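Local coordinates for peptide ABC transporter, peptide-binding protein (Thermus thermophilus, PDB 2D5W) that binds oligopeptides, here a pentapeptide, and probably delivers them to an ABC transporter for import across the membrane, at residues A[20-28]-A[106-117]; A[119-127]-A[482-490]. All coordinates share one frame; numbering follows the deposited sequence.

Contact 1: A[20-28]-A[106-117]; sequences AGDFLRVIS and FYFEVGKAKGMP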
ATOM      1  N   ALA A  20      -7.352   7.237  10.868  1.00  9.51           N
ATOM      2  CA  ALA A  20      -6.687   7.674  12.096  1.00  9.61           C
ATOM      3  C   ALA A  20      -6.411   6.681  13.221  1.00  9.44           C
ATOM      4  O   ALA A  20      -5.259   6.518  13.624  1.00 10.36           O
ATOM      5  CB  ALA A  20      -7.438   8.889  12.658  1.00 11.18           C
ATOM      6  N   GLY A  21      -7.454   6.046  13.743  1.00 10.08           N
ATOM      7  CA  GLY A  21      -7.278   5.111  14.846  1.00  9.50           C
ATOM      8  C   GLY A  21      -6.701   3.751  14.500  1.00  9.48           C
ATOM      9  O   GLY A  21      -6.191   3.052  15.376  1.00 10.10           O
ATOM     10  N   ASP A  22      -6.785   3.377  13.228  1.00  8.91           N
ATOM     11  CA  ASP A  22      -6.280   2.089  12.732  1.00  8.40           C
ATOM     12  C   ASP A  22      -4.791   2.283  12.435  1.00  8.41           C
ATOM     13  O   ASP A  22      -4.330   2.057  11.312  1.00  9.41           O
ATOM     14  CB  ASP A  22      -7.071   1.738  11.461  1.00 10.01           C
ATOM     15  CG  ASP A  22      -6.667   0.416  10.839  1.00 10.83           C
ATOM     16  OD1 ASP A  22      -6.397  -0.556  11.572  1.00 11.83           O
ATOM     17  OD2 ASP A  22      -6.654   0.350   9.591  1.00 11.64           O
ATOM     18  N   PHE A  23      -4.036   2.669  13.463  1.00  9.72           N
ATOM     19  CA  PHE A  23      -2.626   2.991  13.289  1.00  9.11           C
ATOM     20  C   PHE A  23      -1.654   1.887  12.906  1.00 10.22           C
ATOM     21  O   PHE A  23      -0.529   2.179  12.505  1.00 11.23           O
ATOM     22  CB  PHE A  23      -2.112   3.811  14.494  1.00  9.61           C
ATOM     23  CG  PHE A  23      -2.022   3.051  15.789  1.00  8.90           C
ATOM     24  CD1 PHE A  23      -0.928   2.234  16.055  1.00  9.52           C
ATOM     25  CD2 PHE A  23      -2.993   3.210  16.772  1.00  9.73           C
ATOM     26  CE1 PHE A  23      -0.800   1.588  17.284  1.00  9.80           C
ATOM     27  CE2 PHE A  23      -2.871   2.567  18.006  1.00  9.97           C
ATOM     28  CZ  PHE A  23      -1.771   1.757  18.260  1.00  9.92           C
ATOM     29  N   LEU A  24      -2.072   0.629  13.012  1.00 10.08           N
ATOM     30  CA  LEU A  24      -1.216  -0.472  12.580  1.00  9.95           C
ATOM     31  C   LEU A  24      -1.697  -0.924  11.198  1.00 10.33           C
ATOM     32  O   LEU A  24      -1.146  -1.852  10.608  1.00 11.29           O
ATOM     33  CB  LEU A  24      -1.260  -1.638  13.570  1.00 10.46           C
ATOM     34  CG  LEU A  24      -0.586  -1.378  14.924  1.00 10.40           C
ATOM     35  CD1 LEU A  24      -0.672  -2.632  15.779  1.00 11.50           C
ATOM     36  CD2 LEU A  24       0.867  -0.964  14.725  1.00 12.35           C
ATOM     37  N   ARG A  25      -2.731  -0.257  10.691  1.00  9.57           N
ATOM     38  CA  ARG A  25      -3.286  -0.533   9.367  1.00 10.80           C
ATOM     39  C   ARG A  25      -3.783  -1.960   9.192  1.00 10.41           C
ATOM     40  O   ARG A  25      -3.736  -2.510   8.085  1.00 10.93           O
ATOM     41  CB  ARG A  25      -2.238  -0.207   8.296  1.00 12.66           C
ATOM     42  CG  ARG A  25      -1.707   1.216   8.414  1.00 15.74           C
ATOM     43  CD  ARG A  25      -0.546   1.487   7.474  1.00 20.35           C
ATOM     44  NE  ARG A  25      -0.077   2.864   7.602  1.00 25.61           N
ATOM     45  CZ  ARG A  25       0.932   3.383   6.909  1.00 28.59           C
ATOM     46  NH1 ARG A  25       1.592   2.638   6.032  1.00 30.71           N
ATOM     47  NH2 ARG A  25       1.279   4.651   7.090  1.00 30.60           N
ATOM     48  N   VAL A  26      -4.289  -2.549  10.271  1.00  9.57           N
ATOM     49  CA  VAL A  26      -4.774  -3.920  10.209  1.00 10.21           C
ATOM     50  C   VAL A  26      -6.169  -4.036   9.599  1.00 10.10           C
ATOM     51  O   VAL A  26      -6.507  -5.078   9.040  1.00 10.12           O
ATOM     52  CB  VAL A  26      -4.763  -4.594  11.602  1.00 11.18           C
ATOM     53  CG1 VAL A  26      -3.374  -4.480  12.218  1.00 12.53           C
ATOM     54  CG2 VAL A  26      -5.808  -3.967  12.503  1.00 12.55           C
ATOM     55  N   ILE A  27      -6.977  -2.980   9.702  1.00  9.46           N
ATOM     56  CA  ILE A  27      -8.317  -3.000   9.117  1.00  9.65           C
ATOM     57  C   ILE A  27      -8.223  -2.549   7.662  1.00  9.30           C
ATOM     58  O   ILE A  27      -8.825  -3.154   6.774  1.00  9.45           O
ATOM     59  CB  ILE A  27      -9.289  -2.082   9.882  1.00  9.87           C
ATOM     60  CG1 ILE A  27      -9.434  -2.584  11.323  1.00 12.58           C
ATOM     61  CG2 ILE A  27     -10.646  -2.058   9.183  1.00 10.46           C
ATOM     62  CD1 ILE A  27     -10.411  -1.800  12.167  1.00 15.17           C
ATOM     63  N   SER A  28      -7.473  -1.478   7.423  1.00  9.30           N
ATOM     64  CA  SER A  28      -7.268  -0.980   6.071  1.00 10.22           C
ATOM     65  C   SER A  28      -5.848  -0.494   5.872  1.00  9.63           C
ATOM     66  O   SER A  28      -5.314   0.267   6.686  1.00 10.34           O
ATOM     67  CB  SER A  28      -8.207   0.175   5.736  1.00  9.75           C
ATOM     68  OG  SER A  28      -7.818   0.740   4.491  1.00 11.61           O
ATOM     69  N   PHE A 106       3.499   2.903  23.886  1.00  9.90           N
ATOM     70  CA  PHE A 106       2.132   2.470  23.633  1.00  9.70           C
ATOM     71  C   PHE A 106       2.026   1.804  22.259  1.00  9.31           C
ATOM     72  O   PHE A 106       1.472   0.714  22.132  1.00  9.31           O
ATOM     73  CB  PHE A 106       1.190   3.673  23.730  1.00 10.18           C
ATOM     74  CG  PHE A 106      -0.210   3.381  23.294  1.00  9.89           C
ATOM     75  CD1 PHE A 106      -0.964   2.399  23.930  1.00 11.59           C
ATOM     76  CD2 PHE A 106      -0.772   4.075  22.231  1.00  9.81           C
ATOM     77  CE1 PHE A 106      -2.259   2.113  23.508  1.00 12.79           C
ATOM     78  CE2 PHE A 106      -2.068   3.795  21.801  1.00 11.43           C
ATOM     79  CZ  PHE A 106      -2.809   2.812  22.442  1.00 11.52           C
ATOM     80  N   TYR A 107       2.569   2.461  21.238  1.00  8.97           N
ATOM     81  CA  TYR A 107       2.563   1.925  19.880  1.00  9.55           C
ATOM     82  C   TYR A 107       3.164   0.514  19.872  1.00  9.09           C
ATOM     83  O   TYR A 107       2.598  -0.415  19.287  1.00  9.66           O
ATOM     84  CB  TYR A 107       3.383   2.849  18.974  1.00  9.29           C
ATOM     85  CG  TYR A 107       3.538   2.386  17.542  1.00  9.78           C
ATOM     86  CD1 TYR A 107       2.604   2.735  16.567  1.00 10.75           C
ATOM     87  CD2 TYR A 107       4.631   1.609  17.159  1.00 10.07           C
ATOM     88  CE1 TYR A 107       2.761   2.325  15.246  1.00 10.85           C
ATOM     89  CE2 TYR A 107       4.795   1.192  15.842  1.00 10.64           C
ATOM     90  CZ  TYR A 107       3.858   1.554  14.892  1.00 10.47           C
ATOM     91  OH  TYR A 107       4.021   1.151  13.587  1.00 13.28           O
ATOM     92  N   PHE A 108       4.313   0.354  20.521  1.00  9.74           N
ATOM     93  CA  PHE A 108       4.965  -0.947  20.567  1.00  9.76           C
ATOM     94  C   PHE A 108       4.181  -2.010  21.324  1.00 10.53           C
ATOM     95  O   PHE A 108       4.168  -3.174  20.922  1.00 11.25           O
ATOM     96  CB  PHE A 108       6.382  -0.822  21.140  1.00 11.00           C
ATOM     97  CG  PHE A 108       7.424  -0.562  20.094  1.00 11.35           C
ATOM     98  CD1 PHE A 108       7.621   0.718  19.589  1.00 11.62           C
ATOM     99  CD2 PHE A 108       8.161  -1.617  19.560  1.00 14.18           C
ATOM    100  CE1 PHE A 108       8.535   0.949  18.562  1.00 13.20           C
ATOM    101  CE2 PHE A 108       9.075  -1.397  18.533  1.00 15.63           C
ATOM    102  CZ  PHE A 108       9.263  -0.115  18.033  1.00 15.19           C
ATOM    103  N   GLU A 109       3.519  -1.625  22.407  1.00 10.54           N
ATOM    104  CA  GLU A 109       2.748  -2.595  23.170  1.00 11.92           C
ATOM    105  C   GLU A 109       1.609  -3.169  22.326  1.00 11.03           C
ATOM    106  O   GLU A 109       1.341  -4.370  22.361  1.00 12.37           O
ATOM    107  CB  GLU A 109       2.192  -1.946  24.433  1.00 14.60           C
ATOM    108  CG  GLU A 109       1.512  -2.918  25.374  1.00 19.26           C
ATOM    109  CD  GLU A 109       1.183  -2.283  26.707  1.00 20.21           C
ATOM    110  OE1 GLU A 109       2.119  -2.031  27.495  1.00 24.47           O
ATOM    111  OE2 GLU A 109      -0.008  -2.026  26.959  1.00 20.46           O
ATOM    112  N   VAL A 110       0.942  -2.313  21.559  1.00 10.61           N
ATOM    113  CA  VAL A 110      -0.156  -2.768  20.716  1.00 10.16           C
ATOM    114  C   VAL A 110       0.367  -3.655  19.581  1.00 10.49           C
ATOM    115  O   VAL A 110      -0.195  -4.714  19.303  1.00 11.29           O
ATOM    116  CB  VAL A 110      -0.944  -1.563  20.146  1.00  9.30           C
ATOM    117  CG1 VAL A 110      -2.059  -2.048  19.223  1.00 11.25           C
ATOM    118  CG2 VAL A 110      -1.532  -0.748  21.296  1.00 10.95           C
ATOM    119  N   GLY A 111       1.455  -3.240  18.941  1.00 10.06           N
ATOM    120  CA  GLY A 111       2.007  -4.034  17.857  1.00 10.72           C
ATOM    121  C   GLY A 111       2.529  -5.385  18.317  1.00 11.42           C
ATOM    122  O   GLY A 111       2.504  -6.356  17.558  1.00 12.29           O
ATOM    123  N   LYS A 112       2.994  -5.451  19.562  1.00 10.60           N
ATOM    124  CA  LYS A 112       3.546  -6.679  20.138  1.00 12.21           C
ATOM    125  C   LYS A 112       2.501  -7.618  20.729  1.00 12.41           C
ATOM    126  O   LYS A 112       2.821  -8.748  21.100  1.00 13.41           O
ATOM    127  CB  LYS A 112       4.552  -6.330  21.240  1.00 13.50           C
ATOM    128  CG  LYS A 112       5.834  -5.687  20.760  1.00 15.53           C
ATOM    129  CD  LYS A 112       6.771  -6.719  20.174  1.00 15.45           C
ATOM    130  CE  LYS A 112       8.101  -6.090  19.811  1.00 15.66           C
ATOM    131  NZ  LYS A 112       9.073  -7.105  19.323  1.00 15.34           N
ATOM    132  N   ALA A 113       1.258  -7.159  20.828  1.00 11.85           N
ATOM    133  CA  ALA A 113       0.205  -7.986  21.408  1.00 12.66           C
ATOM    134  C   ALA A 113       0.063  -9.303  20.655  1.00 13.12           C
ATOM    135  O   ALA A 113       0.014  -9.333  19.426  1.00 12.32           O
ATOM    136  CB  ALA A 113      -1.114  -7.229  21.403  1.00 12.87           C
ATOM    137  N   LYS A 114      -0.001 -10.400  21.397  1.00 13.94           N
ATOM    138  CA  LYS A 114      -0.129 -11.705  20.767  1.00 15.26           C
ATOM    139  C   LYS A 114      -1.451 -11.811  20.018  1.00 13.68           C
ATOM    140  O   LYS A 114      -2.515 -11.515  20.558  1.00 15.47           O
ATOM    141  CB  LYS A 114      -0.022 -12.815  21.817  1.00 18.84           C
ATOM    142  CG  LYS A 114       1.291 -12.822  22.606  1.00 23.20           C
ATOM    143  CD  LYS A 114       2.519 -13.052  21.723  1.00 26.50           C
ATOM    144  CE  LYS A 114       2.956 -11.785  20.997  1.00 28.12           C
ATOM    145  NZ  LYS A 114       4.173 -12.001  20.168  1.00 30.95           N
ATOM    146  N   GLY A 115      -1.372 -12.222  18.759  1.00 13.61           N
ATOM    147  CA  GLY A 115      -2.580 -12.361  17.971  1.00 12.40           C
ATOM    148  C   GLY A 115      -3.035 -11.098  17.262  1.00 10.55           C
ATOM    149  O   GLY A 115      -4.074 -11.111  16.609  1.00 11.29           O
ATOM    150  N   MET A 116      -2.289 -10.004  17.405  1.00 10.36           N
ATOM    151  CA  MET A 116      -2.634  -8.757  16.725  1.00 10.38           C
ATOM    152  C   MET A 116      -2.481  -9.068  15.232  1.00  9.91           C
ATOM    153  O   MET A 116      -1.449  -9.589  14.812  1.00 10.43           O
ATOM    154  CB  MET A 116      -1.662  -7.652  17.147  1.00  9.70           C
ATOM    155  CG  MET A 116      -1.942  -6.269  16.564  1.00  9.90           C
ATOM    156  SD  MET A 116      -3.530  -5.554  17.046  1.00 10.18           S
ATOM    157  CE  MET A 116      -3.368  -5.515  18.836  1.00 11.85           C
ATOM    158  N   PRO A 117      -3.504  -8.762  14.412  1.00  9.83           N
ATOM    159  CA  PRO A 117      -3.418  -9.046  12.973  1.00  9.59           C
ATOM    160  C   PRO A 117      -2.518  -8.095  12.187  1.00  8.72           C
ATOM    161  O   PRO A 117      -2.961  -7.453  11.234  1.00  9.70           O
ATOM    162  CB  PRO A 117      -4.878  -8.977  12.527  1.00  9.81           C
ATOM    163  CG  PRO A 117      -5.430  -7.899  13.403  1.00  9.89           C
ATOM    164  CD  PRO A 117      -4.832  -8.219  14.762  1.00 10.15           C
TER
HETATM  165  O   HOH W   1       2.037   1.555  11.822  1.00 18.32           O
HETATM  166  O   HOH W   2      -3.716  -6.870   8.585  1.00 14.47           O
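Apolar side chains of a loop, F23, L24 and V26, pack without a single direct hydrogen bond against Y107, V110 and the residues M116 and P117 that follow the helix, in a largely buried contact between the loop that joins strand 7-12 to helix 31-40 and the C-terminal half of helix 101-112. F23 makes the most of the aromatic side. Its CD1 lies 3.6 Å from Y107 CD1, the two side chains running antiparallel alongside one another with their ring planes 33° apart, while CZ at the far end of the ring rests on V110 CB at 3.9 Å. F106 adds a third ring, inclined at 54° to F23, to complete an aromatic cluster. L24 works as a fork: CD2 reaches Y107 CE1, and CD1 settles 3.7 Å from G111 CA, where the helix presents bare backbone, with V110 CG1 and M116 CG beside it. The protein has the two-lobed fold of family 5 solute-binding proteins, and here the contact ties the loop after strand 7-12 to helix 101-112. The loop keeps its shape through a type I turn from D22 to R25 and through the D22 carboxylate, which accepts I27 N at OD1 (3.1 Å) and S28 N at OD2, and also pairs with K33. Beyond helix 101-112, the type II turn from A113 to M116 brings P117 back to the loop, and V26 CB meets P117 CG at 3.8 Å. Polar bridging is left to water: one molecule donates to F23 O and lies in plane at the edge of the Y107 ring, 2.7 Å from Y107 OH.

Contact 2: A[119-127]-A[482-490]; sequences LNPDFWERV and KNLNTGAIM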
ATOM      1  N   LEU A 119       0.319  -6.557   9.653  1.00  9.79           N
ATOM      2  CA  LEU A 119       0.669  -6.759   8.251  1.00 10.18           C
ATOM      3  C   LEU A 119       2.049  -7.378   8.094  1.00 10.09           C
ATOM      4  O   LEU A 119       2.288  -8.145   7.166  1.00 10.21           O
ATOM      5  CB  LEU A 119       0.666  -5.420   7.516  1.00 11.70           C
ATOM      6  CG  LEU A 119      -0.652  -4.661   7.390  1.00 12.59           C
ATOM      7  CD1 LEU A 119      -0.377  -3.217   6.984  1.00 14.81           C
ATOM      8  CD2 LEU A 119      -1.537  -5.356   6.369  1.00 14.63           C
ATOM      9  N   ASN A 120       2.959  -7.023   8.993  1.00 11.05           N
ATOM     10  CA  ASN A 120       4.324  -7.531   8.933  1.00 12.84           C
ATOM     11  C   ASN A 120       4.761  -8.139  10.255  1.00 11.32           C
ATOM     12  O   ASN A 120       5.401  -7.482  11.080  1.00 11.65           O
ATOM     13  CB  ASN A 120       5.295  -6.417   8.518  1.00 17.64           C
ATOM     14  CG  ASN A 120       4.922  -5.067   9.094  1.00 22.85           C
ATOM     15  OD1 ASN A 120       3.895  -4.489   8.733  1.00 28.39           O
ATOM     16  ND2 ASN A 120       5.755  -4.552   9.992  1.00 27.60           N
ATOM     17  N   PRO A 121       4.421  -9.415  10.469  1.00 10.89           N
ATOM     18  CA  PRO A 121       4.778 -10.125  11.702  1.00 12.01           C
ATOM     19  C   PRO A 121       6.288 -10.256  11.898  1.00 11.20           C
ATOM     20  O   PRO A 121       6.752 -10.439  13.022  1.00 11.89           O
ATOM     21  CB  PRO A 121       4.090 -11.479  11.541  1.00 11.67           C
ATOM     22  CG  PRO A 121       2.947 -11.182  10.625  1.00 19.31           C
ATOM     23  CD  PRO A 121       3.546 -10.240   9.620  1.00 11.37           C
ATOM     24  N   ASP A 122       7.051 -10.172  10.812  1.00 11.58           N
ATOM     25  CA  ASP A 122       8.505 -10.264  10.913  1.00 11.75           C
ATOM     26  C   ASP A 122       9.044  -9.055  11.673  1.00 11.80           C
ATOM     27  O   ASP A 122       9.842  -9.203  12.600  1.00 12.38           O
ATOM     28  CB  ASP A 122       9.138 -10.341   9.517  1.00 12.78           C
ATOM     29  CG  ASP A 122      10.647 -10.158   9.550  1.00 13.35           C
ATOM     30  OD1 ASP A 122      11.107  -8.997   9.568  1.00 15.39           O
ATOM     31  OD2 ASP A 122      11.367 -11.178   9.573  1.00 15.71           O
ATOM     32  N   PHE A 123       8.608  -7.860  11.282  1.00 11.62           N
ATOM     33  CA  PHE A 123       9.036  -6.630  11.937  1.00 12.64           C
ATOM     34  C   PHE A 123       8.748  -6.724  13.429  1.00 12.48           C
ATOM     35  O   PHE A 123       9.611  -6.453  14.267  1.00 13.36           O
ATOM     36  CB  PHE A 123       8.275  -5.432  11.353  1.00 13.28           C
ATOM     37  CG  PHE A 123       8.482  -4.139  12.105  1.00 13.75           C
ATOM     38  CD1 PHE A 123       9.511  -3.269  11.758  1.00 14.82           C
ATOM     39  CD2 PHE A 123       7.639  -3.789  13.160  1.00 15.68           C
ATOM     40  CE1 PHE A 123       9.698  -2.070  12.444  1.00 16.41           C
ATOM     41  CE2 PHE A 123       7.820  -2.590  13.853  1.00 16.12           C
ATOM     42  CZ  PHE A 123       8.852  -1.730  13.493  1.00 16.26           C
ATOM     43  N   TRP A 124       7.526  -7.127  13.753  1.00 12.08           N
ATOM     44  CA  TRP A 124       7.119  -7.207  15.141  1.00 12.72           C
ATOM     45  C   TRP A 124       7.815  -8.265  15.980  1.00 13.28           C
ATOM     46  O   TRP A 124       7.705  -8.263  17.204  1.00 14.89           O
ATOM     47  CB  TRP A 124       5.596  -7.321  15.211  1.00 12.03           C
ATOM     48  CG  TRP A 124       4.983  -5.994  14.884  1.00 11.54           C
ATOM     49  CD1 TRP A 124       4.352  -5.629  13.727  1.00 11.80           C
ATOM     50  CD2 TRP A 124       5.067  -4.813  15.686  1.00 11.71           C
ATOM     51  NE1 TRP A 124       4.045  -4.286  13.762  1.00 11.96           N
ATOM     52  CE2 TRP A 124       4.474  -3.763  14.954  1.00 12.16           C
ATOM     53  CE3 TRP A 124       5.593  -4.543  16.957  1.00 12.50           C
ATOM     54  CZ2 TRP A 124       4.392  -2.456  15.453  1.00 11.73           C
ATOM     55  CZ3 TRP A 124       5.515  -3.247  17.452  1.00 13.17           C
ATOM     56  CH2 TRP A 124       4.918  -2.220  16.699  1.00 13.63           C
ATOM     57  N   GLU A 125       8.555  -9.152  15.327  1.00 14.22           N
ATOM     58  CA  GLU A 125       9.297 -10.175  16.047  1.00 15.99           C
ATOM     59  C   GLU A 125      10.715  -9.704  16.348  1.00 15.49           C
ATOM     60  O   GLU A 125      11.256  -9.997  17.415  1.00 18.31           O
ATOM     61  CB  GLU A 125       9.365 -11.467  15.225  1.00 17.68           C
ATOM     62  CG  GLU A 125       8.070 -12.251  15.187  1.00 23.99           C
ATOM     63  CD  GLU A 125       7.733 -12.884  16.525  1.00 26.00           C
ATOM     64  OE1 GLU A 125       6.611 -13.410  16.667  1.00 29.14           O
ATOM     65  OE2 GLU A 125       8.594 -12.862  17.432  1.00 28.17           O
ATOM     66  N   ARG A 126      11.308  -8.949  15.429  1.00 13.46           N
ATOM     67  CA  ARG A 126      12.692  -8.513  15.601  1.00 13.75           C
ATOM     68  C   ARG A 126      12.941  -7.062  16.007  1.00 13.16           C
ATOM     69  O   ARG A 126      14.089  -6.665  16.185  1.00 13.22           O
ATOM     70  CB  ARG A 126      13.471  -8.817  14.318  1.00 16.18           C
ATOM     71  CG  ARG A 126      13.044  -7.961  13.154  1.00 15.35           C
ATOM     72  CD  ARG A 126      13.587  -8.441  11.810  1.00 15.47           C
ATOM     73  NE  ARG A 126      13.153  -7.500  10.786  1.00 13.14           N
ATOM     74  CZ  ARG A 126      13.737  -6.328  10.565  1.00 12.68           C
ATOM     75  NH1 ARG A 126      13.263  -5.511   9.636  1.00 13.79           N
ATOM     76  NH2 ARG A 126      14.826  -5.993  11.243  1.00 11.90           N
ATOM     77  N   VAL A 127      11.890  -6.264  16.158  1.00 12.69           N
ATOM     78  CA  VAL A 127      12.086  -4.872  16.542  1.00 13.50           C
ATOM     79  C   VAL A 127      11.562  -4.604  17.946  1.00 13.65           C
ATOM     80  O   VAL A 127      10.485  -5.066  18.321  1.00 16.56           O
ATOM     81  CB  VAL A 127      11.400  -3.912  15.544  1.00 14.60           C
ATOM     82  CG1 VAL A 127      11.699  -2.464  15.918  1.00 16.42           C
ATOM     83  CG2 VAL A 127      11.887  -4.206  14.133  1.00 17.06           C
ATOM     84  N   LYS A 482       6.995 -17.982   4.917  1.00 11.72           N
ATOM     85  CA  LYS A 482       7.580 -17.710   6.221  1.00 12.71           C
ATOM     86  C   LYS A 482       8.937 -17.033   6.088  1.00 13.22           C
ATOM     87  O   LYS A 482       9.719 -17.361   5.194  1.00 14.34           O
ATOM     88  CB  LYS A 482       7.750 -19.020   6.995  1.00 15.71           C
ATOM     89  CG  LYS A 482       8.407 -18.869   8.362  1.00 19.07           C
ATOM     90  CD  LYS A 482       8.727 -20.225   8.979  1.00 22.59           C
ATOM     91  CE  LYS A 482       7.478 -21.077   9.148  1.00 24.75           C
ATOM     92  NZ  LYS A 482       7.798 -22.417   9.712  1.00 26.06           N
ATOM     93  N   ASN A 483       9.208 -16.068   6.959  1.00 12.55           N
ATOM     94  CA  ASN A 483      10.510 -15.421   6.950  1.00 12.32           C
ATOM     95  C   ASN A 483      11.333 -16.322   7.865  1.00 12.50           C
ATOM     96  O   ASN A 483      10.981 -16.528   9.029  1.00 13.35           O
ATOM     97  CB  ASN A 483      10.440 -14.005   7.520  1.00 12.96           C
ATOM     98  CG  ASN A 483      11.794 -13.327   7.531  1.00 14.72           C
ATOM     99  OD1 ASN A 483      12.709 -13.769   8.226  1.00 16.20           O
ATOM    100  ND2 ASN A 483      11.935 -12.262   6.754  1.00 15.07           N
ATOM    101  N   LEU A 484      12.418 -16.869   7.331  1.00 12.45           N
ATOM    102  CA  LEU A 484      13.256 -17.794   8.086  1.00 13.75           C
ATOM    103  C   LEU A 484      14.084 -17.190   9.214  1.00 14.56           C
ATOM    104  O   LEU A 484      14.586 -17.915  10.073  1.00 16.86           O
ATOM    105  CB  LEU A 484      14.172 -18.558   7.128  1.00 16.09           C
ATOM    106  CG  LEU A 484      13.449 -19.299   5.999  1.00 18.91           C
ATOM    107  CD1 LEU A 484      14.457 -20.108   5.200  1.00 20.15           C
ATOM    108  CD2 LEU A 484      12.375 -20.210   6.576  1.00 21.69           C
ATOM    109  N   ASN A 485      14.227 -15.872   9.224  1.00 13.68           N
ATOM    110  CA  ASN A 485      15.008 -15.229  10.272  1.00 13.47           C
ATOM    111  C   ASN A 485      14.218 -15.078  11.560  1.00 14.01           C
ATOM    112  O   ASN A 485      14.788 -15.094  12.649  1.00 16.38           O
ATOM    113  CB  ASN A 485      15.476 -13.850   9.814  1.00 13.78           C
ATOM    114  CG  ASN A 485      16.176 -13.896   8.485  1.00 12.35           C
ATOM    115  OD1 ASN A 485      16.982 -14.789   8.230  1.00 14.13           O
ATOM    116  ND2 ASN A 485      15.883 -12.929   7.627  1.00 12.31           N
ATOM    117  N   THR A 486      12.904 -14.939  11.429  1.00 13.67           N
ATOM    118  CA  THR A 486      12.034 -14.752  12.583  1.00 14.02           C
ATOM    119  C   THR A 486      11.008 -15.861  12.752  1.00 13.95           C
ATOM    120  O   THR A 486      10.385 -15.978  13.808  1.00 15.40           O
ATOM    121  CB  THR A 486      11.267 -13.425  12.472  1.00 14.72           C
ATOM    122  OG1 THR A 486      10.571 -13.388  11.218  1.00 15.40           O
ATOM    123  CG2 THR A 486      12.222 -12.243  12.557  1.00 15.76           C
ATOM    124  N   GLY A 487      10.830 -16.667  11.711  1.00 14.18           N
ATOM    125  CA  GLY A 487       9.853 -17.738  11.764  1.00 14.93           C
ATOM    126  C   GLY A 487       8.433 -17.222  11.587  1.00 14.22           C
ATOM    127  O   GLY A 487       7.469 -17.970  11.748  1.00 17.15           O
ATOM    128  N   ALA A 488       8.301 -15.945  11.247  1.00 13.64           N
ATOM    129  CA  ALA A 488       6.986 -15.335  11.061  1.00 13.19           C
ATOM    130  C   ALA A 488       6.311 -15.773   9.763  1.00 12.77           C
ATOM    131  O   ALA A 488       6.881 -15.631   8.679  1.00 14.52           O
ATOM    132  CB  ALA A 488       7.112 -13.818  11.089  1.00 14.22           C
ATOM    133  N   ILE A 489       5.099 -16.308   9.882  1.00 12.70           N
ATOM    134  CA  ILE A 489       4.328 -16.748   8.723  1.00 12.76           C
ATOM    135  C   ILE A 489       3.624 -15.524   8.145  1.00 11.90           C
ATOM    136  O   ILE A 489       2.977 -14.764   8.871  1.00 12.20           O
ATOM    137  CB  ILE A 489       3.314 -17.836   9.121  1.00 12.96           C
ATOM    138  CG1 ILE A 489       4.075 -19.095   9.550  1.00 16.06           C
ATOM    139  CG2 ILE A 489       2.381 -18.143   7.958  1.00 13.33           C
ATOM    140  CD1 ILE A 489       3.195 -20.247   9.975  1.00 19.80           C
ATOM    141  N   MET A 490       3.744 -15.346   6.834  1.00 12.34           N
ATOM    142  CA  MET A 490       3.191 -14.176   6.166  1.00 12.02           C
ATOM    143  C   MET A 490       1.878 -14.379   5.413  1.00 11.15           C
ATOM    144  O   MET A 490       1.410 -13.464   4.732  1.00 11.42           O
ATOM    145  CB  MET A 490       4.245 -13.605   5.210  1.00 14.91           C
ATOM    146  CG  MET A 490       5.678 -13.601   5.767  1.00 17.70           C
ATOM    147  SD  MET A 490       5.948 -12.646   7.288  1.00 22.00           S
ATOM    148  CE  MET A 490       5.827 -10.987   6.650  1.00 24.44           C
TER
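D122 meets T486 across the one direct hydrogen bond of this contact, in which T486 OG1 donates to D122 OD2 over 2.9 Å. The hydroxyl comes from above the carboxylate, 36° out of its plane, and the two side chains cross at about a right angle. Having CG anti to the backbone N (chi1 169°) swings the D122 carboxylate off the helix flank toward the loop. Around this polar point lies an apolar patch: A488 CB sits 3.8 Å from P121 CB at the first turn of the helix, and M490, bent at both chi2 and chi3, curls its methyl CE to 3.8 Å from P121 CD. T486 CG2 lies 4.0 Å from R126 CB, while E125 CB closes on T486 CB from the preceding position along the helix.

Both carboxylate oxygens of D122 are committed. OD2 has a second main partner beside T486, a hydrogen bond with Y145 OH. R126 NE donates to OD1 at 2.8 Å in a salt bridge; OD1 lies almost in the guanidinium plane and is met on its syn side. These neighbours would be expected to stabilise a charged carboxylate in a buried setting. R126 is itself held by D148 and P143 O, with Y145 in a cation-pi contact. On the other side N483 shapes the loop: its OD1 takes N485 N at 2.8 Å as an Asx turn, and G487 and A488 both face N483 in a G1 beta bulge; T486 and A488 point toward the helix from this loop. The short helix 121-126, leading straight into edge strand 127-131 of the four-stranded antiparallel sheet, is thereby joined to a loop 355 residues on, backed by helix 509-518 through S516, while Q499 touches P121 of the helix.

How the contacts relate
Contacts 1 and 2 follow one another along the chain, their centres about 15 Å apart, and the short link between P117 and L119 carries the chain from one to the other. They also touch directly. K112 NZ lies 2.8 Å from W124 O, a probable hydrogen bond, and the W124 indole packs on helix 101-112, with CH2 3.5 Å from Y107 CE2 and CE3 3.5 Å from G111 C; F108 meets W124 edge-to-face. Segments 20-28 and 119-127 also reach the bound peptide, chiefly through residues beside the contacts: R25 packs on a basic side chain of it, L119 and N120 each on an apolar side chain.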